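Alpha/beta hydrolase family protein (Bacillus anthracis, PDB 3OOS) is an alpha/beta-fold hydrolase of unestablished substrate, probably acting through a nucleophilic serine. Local coordinates at residues F145-S150 with S169-L174; N153-D158 with E163-L168. All blocks are in the same frame, centred on the assembly; numbering follows the deposited sequence.

Interaction 1. Residues F145-S150 with S169-L174; sequences FNRIVS and SREWAL
Arg-147 and Glu-171 face each other across two neighbouring helices, 145-155 and 162-176, and join them by a two-pronged salt bridge at the exposed side of the contact. The guanidinium offers its side-on pair of donors, one to each carboxylate oxygen: NE of Arg-147 reaches OE2 of Glu-171 at 3.0 Å, and NH2 of Arg-147 reaches OE1 of Glu-171 at 2.8 Å. Both bonds are close to straight, with N-H...O angles near 166°. Both oxygens are met on the syn side; OE1 uses its lone pair, while the donor to OE2 stands out of the carboxylate plane, because the guanidinium and carboxylate planes are 33° apart. Glu-171 reaches across with an extended chain, while Arg-147 leaves its helix with CG opposite the backbone N (chi1 -177°) and then bends at chi2, which brings the NE and NH2 edge of the guanidinium to the carboxylate. The remaining nitrogen, NH1, bonds a glycerol probably carried over from crystallisation.

The inner side is apolar. Ile-148 is the buried residue, and it packs both branches on the six-membered ring of Trp-172: CD1 lies 3.7 Å from CZ3 of Trp-172, and CG2 lies 3.8 Å from the same CZ3. The methyl CD1 comes in obliquely to the indole, which is itself partly exposed beside a tetraethylene glycol. Ile-151 and Met-152 of the first helix also touch Trp-172, and Met-175 packs on Ile-148, extending this layer beyond the pair. The CA atoms of Ile-148 and Trp-172 stay 8.4 Å apart, so long side chains rather than close backbones fill the interface. Such an apolar seam edged by a charged pair is typical of amphipathic helix packing; here it joins helices that follow strand 116-122 and precede strand 224-229 in the chain, where many alpha/beta hydrolases carry their cap.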
loop_
_atom_site.group_PDB
_atom_site.type_symbol
_atom_site.label_atom_id
_atom_site.label_comp_id
_atom_site.label_asym_id
_atom_site.label_seq_id
_atom_site.Cartn_x
_atom_site.Cartn_y
_atom_site.Cartn_z
ATOM N N PHE A 145 -5.351 -15.880 -14.770
ATOM C CA PHE A 145 -6.002 -14.651 -15.279
ATOM C C PHE A 145 -7.533 -14.670 -15.297
ATOM O O PHE A 145 -8.174 -13.769 -14.741
ATOM C CB PHE A 145 -5.457 -14.271 -16.664
ATOM C CG PHE A 145 -6.137 -13.073 -17.287
ATOM C CD1 PHE A 145 -5.752 -11.778 -16.946
ATOM C CD2 PHE A 145 -7.148 -13.243 -18.230
ATOM C CE1 PHE A 145 -6.375 -10.670 -17.526
ATOM C CE2 PHE A 145 -7.776 -12.143 -18.816
ATOM C CZ PHE A 145 -7.387 -10.855 -18.464
ATOM N N ASN A 146 -8.112 -15.678 -15.947
ATOM C CA ASN A 146 -9.564 -15.756 -16.085
ATOM C C ASN A 146 -10.283 -15.840 -14.747
ATOM O O ASN A 146 -11.289 -15.157 -14.535
ATOM C CB ASN A 146 -9.974 -16.927 -16.981
ATOM C CG ASN A 146 -9.620 -16.700 -18.440
ATOM O OD1 ASN A 146 -9.703 -15.579 -18.951
ATOM N ND2 ASN A 146 -9.231 -17.773 -19.123
ATOM N N ARG A 147 -9.755 -16.664 -13.842
ATOM C CA ARG A 147 -10.357 -16.824 -12.522
ATOM C C ARG A 147 -10.283 -15.520 -11.736
ATOM O O ARG A 147 -11.250 -15.133 -11.077
ATOM C CB ARG A 147 -9.701 -17.973 -11.740
ATOM C CG ARG A 147 -10.327 -18.253 -10.364
ATOM C CD ARG A 147 -11.840 -18.425 -10.444
ATOM N NE ARG A 147 -12.447 -18.567 -9.122
ATOM C CZ ARG A 147 -13.747 -18.434 -8.869
ATOM N NH1 ARG A 147 -14.602 -18.147 -9.846
ATOM N NH2 ARG A 147 -14.195 -18.583 -7.632
ATOM N N ILE A 148 -9.138 -14.845 -11.826
ATOM C CA ILE A 148 -8.910 -13.598 -11.097
ATOM C C ILE A 148 -9.826 -12.471 -11.586
ATOM O O ILE A 148 -10.347 -11.699 -10.778
ATOM C CB ILE A 148 -7.405 -13.194 -11.117
ATOM C CG1 ILE A 148 -6.585 -14.164 -10.250
ATOM C CG2 ILE A 148 -7.199 -11.743 -10.669
ATOM C CD1 ILE A 148 -7.071 -14.298 -8.818
ATOM N N VAL A 149 -10.042 -12.394 -12.896
ATOM C CA VAL A 149 -10.996 -11.429 -13.453
ATOM C C VAL A 149 -12.386 -11.655 -12.843
ATOM O O VAL A 149 -13.044 -10.701 -12.403
ATOM C CB VAL A 149 -11.058 -11.499 -15.001
ATOM C CG1 VAL A 149 -12.266 -10.730 -15.541
ATOM C CG2 VAL A 149 -9.773 -10.948 -15.608
ATOM N N SER A 150 -12.807 -12.921 -12.803
ATOM C CA SER A 150 -14.108 -13.288 -12.253
ATOM C C SER A 150 -14.223 -12.944 -10.768
ATOM O O SER A 150 -15.237 -12.401 -10.329
ATOM C CB SER A 150 -14.389 -14.775 -12.477
ATOM O OG SER A 150 -15.673 -15.118 -11.993
ATOM N N SER A 169 -13.037 -14.202 -0.917
ATOM C CA SER A 169 -11.997 -13.576 -0.104
ATOM C C SER A 169 -10.993 -14.613 0.384
ATOM O O SER A 169 -9.788 -14.345 0.418
ATOM C CB SER A 169 -12.618 -12.836 1.077
ATOM O OG SER A 169 -13.506 -11.835 0.609
ATOM N N ARG A 170 -11.502 -15.791 0.748
ATOM C CA ARG A 170 -10.673 -16.914 1.178
ATOM C C ARG A 170 -9.779 -17.383 0.030
ATOM O O ARG A 170 -8.573 -17.566 0.199
ATOM C CB ARG A 170 -11.562 -18.064 1.661
ATOM C CG ARG A 170 -10.809 -19.268 2.199
ATOM C CD ARG A 170 -10.197 -18.964 3.547
ATOM N NE ARG A 170 -9.610 -20.150 4.163
ATOM C CZ ARG A 170 -9.225 -20.213 5.433
ATOM N NH1 ARG A 170 -9.374 -19.161 6.226
ATOM N NH2 ARG A 170 -8.700 -21.329 5.915
ATOM N N GLU A 171 -10.391 -17.579 -1.137
ATOM C CA GLU A 171 -9.669 -18.012 -2.330
ATOM C C GLU A 171 -8.548 -17.025 -2.671
ATOM O O GLU A 171 -7.419 -17.433 -2.964
ATOM C CB GLU A 171 -10.640 -18.157 -3.509
ATOM C CG GLU A 171 -10.057 -18.833 -4.743
ATOM C CD GLU A 171 -11.100 -19.102 -5.818
ATOM O OE1 GLU A 171 -12.287 -18.772 -5.608
ATOM O OE2 GLU A 171 -10.733 -19.649 -6.877
ATOM N N TRP A 172 -8.863 -15.730 -2.612
ATOM C CA TRP A 172 -7.877 -14.685 -2.871
ATOM C C TRP A 172 -6.717 -14.751 -1.878
ATOM O O TRP A 172 -5.551 -14.699 -2.281
ATOM C CB TRP A 172 -8.526 -13.295 -2.833
ATOM C CG TRP A 172 -7.597 -12.223 -3.305
ATOM C CD1 TRP A 172 -6.647 -11.580 -2.566
ATOM C CD2 TRP A 172 -7.508 -11.686 -4.632
ATOM N NE1 TRP A 172 -5.977 -10.672 -3.344
ATOM C CE2 TRP A 172 -6.484 -10.715 -4.617
ATOM C CE3 TRP A 172 -8.195 -11.927 -5.829
ATOM C CZ2 TRP A 172 -6.130 -9.977 -5.755
ATOM C CZ3 TRP A 172 -7.838 -11.195 -6.966
ATOM C CH2 TRP A 172 -6.816 -10.235 -6.917
ATOM N N ALA A 173 -7.044 -14.870 -0.593
ATOM C CA ALA A 173 -6.033 -14.913 0.464
ATOM C C ALA A 173 -5.090 -16.105 0.293
ATOM O O ALA A 173 -3.870 -15.970 0.432
ATOM C CB ALA A 173 -6.699 -14.946 1.836
ATOM N N LEU A 174 -5.654 -17.267 -0.024
ATOM C CA LEU A 174 -4.852 -18.479 -0.195
ATOM C C LEU A 174 -3.852 -18.367 -1.342
ATOM O O LEU A 174 -2.746 -18.897 -1.266
ATOM C CB LEU A 174 -5.753 -19.701 -0.371
ATOM C CG LEU A 174 -6.414 -20.163 0.929
ATOM C CD1 LEU A 174 -7.623 -21.036 0.626
ATOM C CD2 LEU A 174 -5.427 -20.894 1.838
#

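Interaction 2. Residues N153-D158 with E163-L168; sequences NALNDD and EERKAL
The guanidinium of Arg-165 presents its edge to the carbonyl of Leu-155, whose oxygen lies close to the guanidinium plane. The carbonyl O of Asp-157 also comes to this edge, 3.0 Å from NH2 of Arg-165, and a water sits in the same plane and accepts from NH2 of Arg-165 at 2.7 Å. That water gives a weak bond on to Asp-158 O. The carbonyl O of Ala-154 and CA of Asp-158 approach the group obliquely.

Both terminal nitrogens converge end-on upon one acceptor: NH1 and NH2 of Arg-165 each lie 3.1 Å from O of Leu-155. The sharing costs straightness, both N-H...O angles being about 145°. NH1 lies in the carbonyl plane, on a lone pair, whereas NH2 stands 40° above that plane. The arginine chain runs out extended through chi2, then bends at chi3 (-67°), which swings the head round to the end of helix 145-155. NH1 of Arg-165 also touches CD2 of Leu-155, and bonds a tetraethylene glycol probably left from crystallisation.

Beside the polar group, in a small apolar patch, CB of Ala-154 meets CD1 of Leu-168 at 3.6 Å, while CD2 of Leu-155 packs on CB of Leu-168 at 3.9 Å, the two leucines sliding past each other in opposite directions. The patch continues onto Ile-151 of the first helix.

Chemically, the delocalised positive charge would probably interact favourably with the partial negative charge at the C-terminal end of helix 145-155, and it ties the turn after residue 155 to the returning helix. Asp-158, its OD1 4.9 Å from NH2 of Arg-165 and not in contact, may add to the negative field.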
loop_
_atom_site.group_PDB
_atom_site.type_symbol
_atom_site.label_atom_id
_atom_site.label_comp_id
_atom_site.label_asym_id
_atom_site.label_seq_id
_atom_site.Cartn_x
_atom_site.Cartn_y
_atom_site.Cartn_z
ATOM N N ASN A 153 -14.294 -9.014 -10.299
ATOM C CA ASN A 153 -15.581 -8.467 -10.711
ATOM C C ASN A 153 -16.656 -8.711 -9.659
ATOM O O ASN A 153 -17.445 -7.816 -9.360
ATOM C CB ASN A 153 -16.003 -9.019 -12.078
ATOM C CG ASN A 153 -15.141 -8.489 -13.217
ATOM O OD1 ASN A 153 -14.362 -7.546 -13.044
ATOM N ND2 ASN A 153 -15.276 -9.100 -14.391
ATOM N N ALA A 154 -16.659 -9.908 -9.079
ATOM C CA ALA A 154 -17.643 -10.258 -8.062
ATOM C C ALA A 154 -17.399 -9.528 -6.739
ATOM O O ALA A 154 -18.345 -9.098 -6.078
ATOM C CB ALA A 154 -17.688 -11.762 -7.856
ATOM N N LEU A 155 -16.133 -9.379 -6.358
ATOM C CA LEU A 155 -15.806 -8.642 -5.134
ATOM C C LEU A 155 -16.130 -7.147 -5.245
ATOM O O LEU A 155 -16.495 -6.515 -4.248
ATOM C CB LEU A 155 -14.347 -8.867 -4.719
ATOM C CG LEU A 155 -13.997 -10.247 -4.148
ATOM C CD1 LEU A 155 -12.495 -10.369 -3.946
ATOM C CD2 LEU A 155 -14.734 -10.530 -2.839
ATOM N N ASN A 156 -16.025 -6.602 -6.458
ATOM C CA ASN A 156 -16.342 -5.188 -6.729
ATOM C C ASN A 156 -17.848 -4.915 -6.898
ATOM O O ASN A 156 -18.263 -3.769 -7.112
ATOM C CB ASN A 156 -15.551 -4.686 -7.951
ATOM C CG ASN A 156 -15.538 -3.158 -8.075
ATOM O OD1 ASN A 156 -15.539 -2.621 -9.182
ATOM N ND2 ASN A 156 -15.525 -2.461 -6.944
ATOM N N ASP A 157 -18.658 -5.967 -6.805
ATOM C CA ASP A 157 -20.111 -5.837 -6.854
ATOM C C ASP A 157 -20.682 -5.828 -5.439
ATOM O O ASP A 157 -20.549 -6.810 -4.703
ATOM C CB ASP A 157 -20.728 -6.975 -7.679
ATOM C CG ASP A 157 -22.219 -6.780 -7.943
ATOM O OD1 ASP A 157 -22.832 -5.839 -7.396
ATOM O OD2 ASP A 157 -22.788 -7.588 -8.705
ATOM N N ASP A 158 -21.326 -4.717 -5.077
ATOM C CA ASP A 158 -21.910 -4.560 -3.746
ATOM C C ASP A 158 -23.085 -5.512 -3.500
ATOM O O ASP A 158 -23.485 -5.730 -2.354
ATOM C CB ASP A 158 -22.327 -3.102 -3.510
ATOM C CG ASP A 158 -21.134 -2.174 -3.346
ATOM O OD1 ASP A 158 -20.091 -2.631 -2.832
ATOM O OD2 ASP A 158 -21.238 -0.988 -3.727
ATOM N N GLU A 163 -22.084 -15.120 1.690
ATOM C CA GLU A 163 -21.430 -16.425 1.589
ATOM C C GLU A 163 -20.474 -16.499 0.400
ATOM O O GLU A 163 -19.402 -17.103 0.496
ATOM C CB GLU A 163 -22.457 -17.559 1.541
ATOM C CG GLU A 163 -23.057 -17.893 2.900
ATOM C CD GLU A 163 -21.995 -18.175 3.951
ATOM O OE1 GLU A 163 -21.184 -19.105 3.751
ATOM O OE2 GLU A 163 -21.973 -17.466 4.982
ATOM N N GLU A 164 -20.858 -15.876 -0.712
ATOM C CA GLU A 164 -20.000 -15.838 -1.895
ATOM C C GLU A 164 -18.785 -14.939 -1.647
ATOM O O GLU A 164 -17.655 -15.323 -1.957
ATOM C CB GLU A 164 -20.781 -15.390 -3.139
ATOM C CG GLU A 164 -19.982 -15.431 -4.453
ATOM C CD GLU A 164 -19.597 -16.840 -4.904
ATOM O OE1 GLU A 164 -20.114 -17.833 -4.348
ATOM O OE2 GLU A 164 -18.768 -16.953 -5.833
ATOM N N ARG A 165 -19.018 -13.761 -1.071
ATOM C CA ARG A 165 -17.923 -12.853 -0.724
ATOM C C ARG A 165 -16.904 -13.537 0.193
ATOM O O ARG A 165 -15.692 -13.392 0.001
ATOM C CB ARG A 165 -18.456 -11.569 -0.079
ATOM C CG ARG A 165 -17.376 -10.542 0.245
ATOM C CD ARG A 165 -17.969 -9.201 0.678
ATOM N NE ARG A 165 -18.666 -8.539 -0.424
ATOM C CZ ARG A 165 -18.061 -7.852 -1.396
ATOM N NH1 ARG A 165 -16.741 -7.713 -1.411
ATOM N NH2 ARG A 165 -18.783 -7.296 -2.353
ATOM N N LYS A 166 -17.404 -14.287 1.175
ATOM C CA LYS A 166 -16.547 -15.026 2.107
ATOM C C LYS A 166 -15.657 -16.024 1.367
ATOM O O LYS A 166 -14.443 -16.071 1.592
ATOM C CB LYS A 166 -17.395 -15.739 3.167
ATOM C CG LYS A 166 -16.592 -16.531 4.185
ATOM C CD LYS A 166 -17.495 -17.256 5.171
ATOM C CE LYS A 166 -16.678 -18.058 6.169
ATOM N NZ LYS A 166 -17.539 -18.717 7.188
ATOM N N ALA A 167 -16.268 -16.809 0.481
ATOM C CA ALA A 167 -15.545 -17.813 -0.296
ATOM C C ALA A 167 -14.490 -17.177 -1.202
ATOM O O ALA A 167 -13.347 -17.639 -1.250
ATOM C CB ALA A 167 -16.522 -18.661 -1.108
ATOM N N LEU A 168 -14.871 -16.107 -1.898
ATOM C CA LEU A 168 -13.962 -15.408 -2.809
ATOM C C LEU A 168 -12.772 -14.782 -2.085
ATOM O O LEU A 168 -11.640 -14.822 -2.584
ATOM C CB LEU A 168 -14.715 -14.327 -3.593
ATOM C CG LEU A 168 -15.810 -14.804 -4.548
ATOM C CD1 LEU A 168 -16.657 -13.628 -4.976
ATOM C CD2 LEU A 168 -15.222 -15.521 -5.758
HETATM O O HOH W 1 -21.302 -7.557 -1.494
#

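Interactions 1 and 2 are two levels of one helical hairpin, made by helices 145-155 and 162-176, with their centres 10 Å apart. Interaction 2 lies beside the connecting turn, and interaction 1 lies farther along both helices. They meet directly: NH2 of Arg-147 is 3.7 Å from CD2 of Leu-168, and OG of Ser-169 is 3.9 Å from CD2 of Leu-155. Molecules probably from crystallisation border both contacts, glycerol near Arg-147 and Ala-154, tetraethylene glycol near Trp-172 and Arg-165. The centres lie about 19 and 21 Å from that of the chain. A probable nucleophile elbow at Gly-97, Ser-99 and Gly-101 belongs to neither contact.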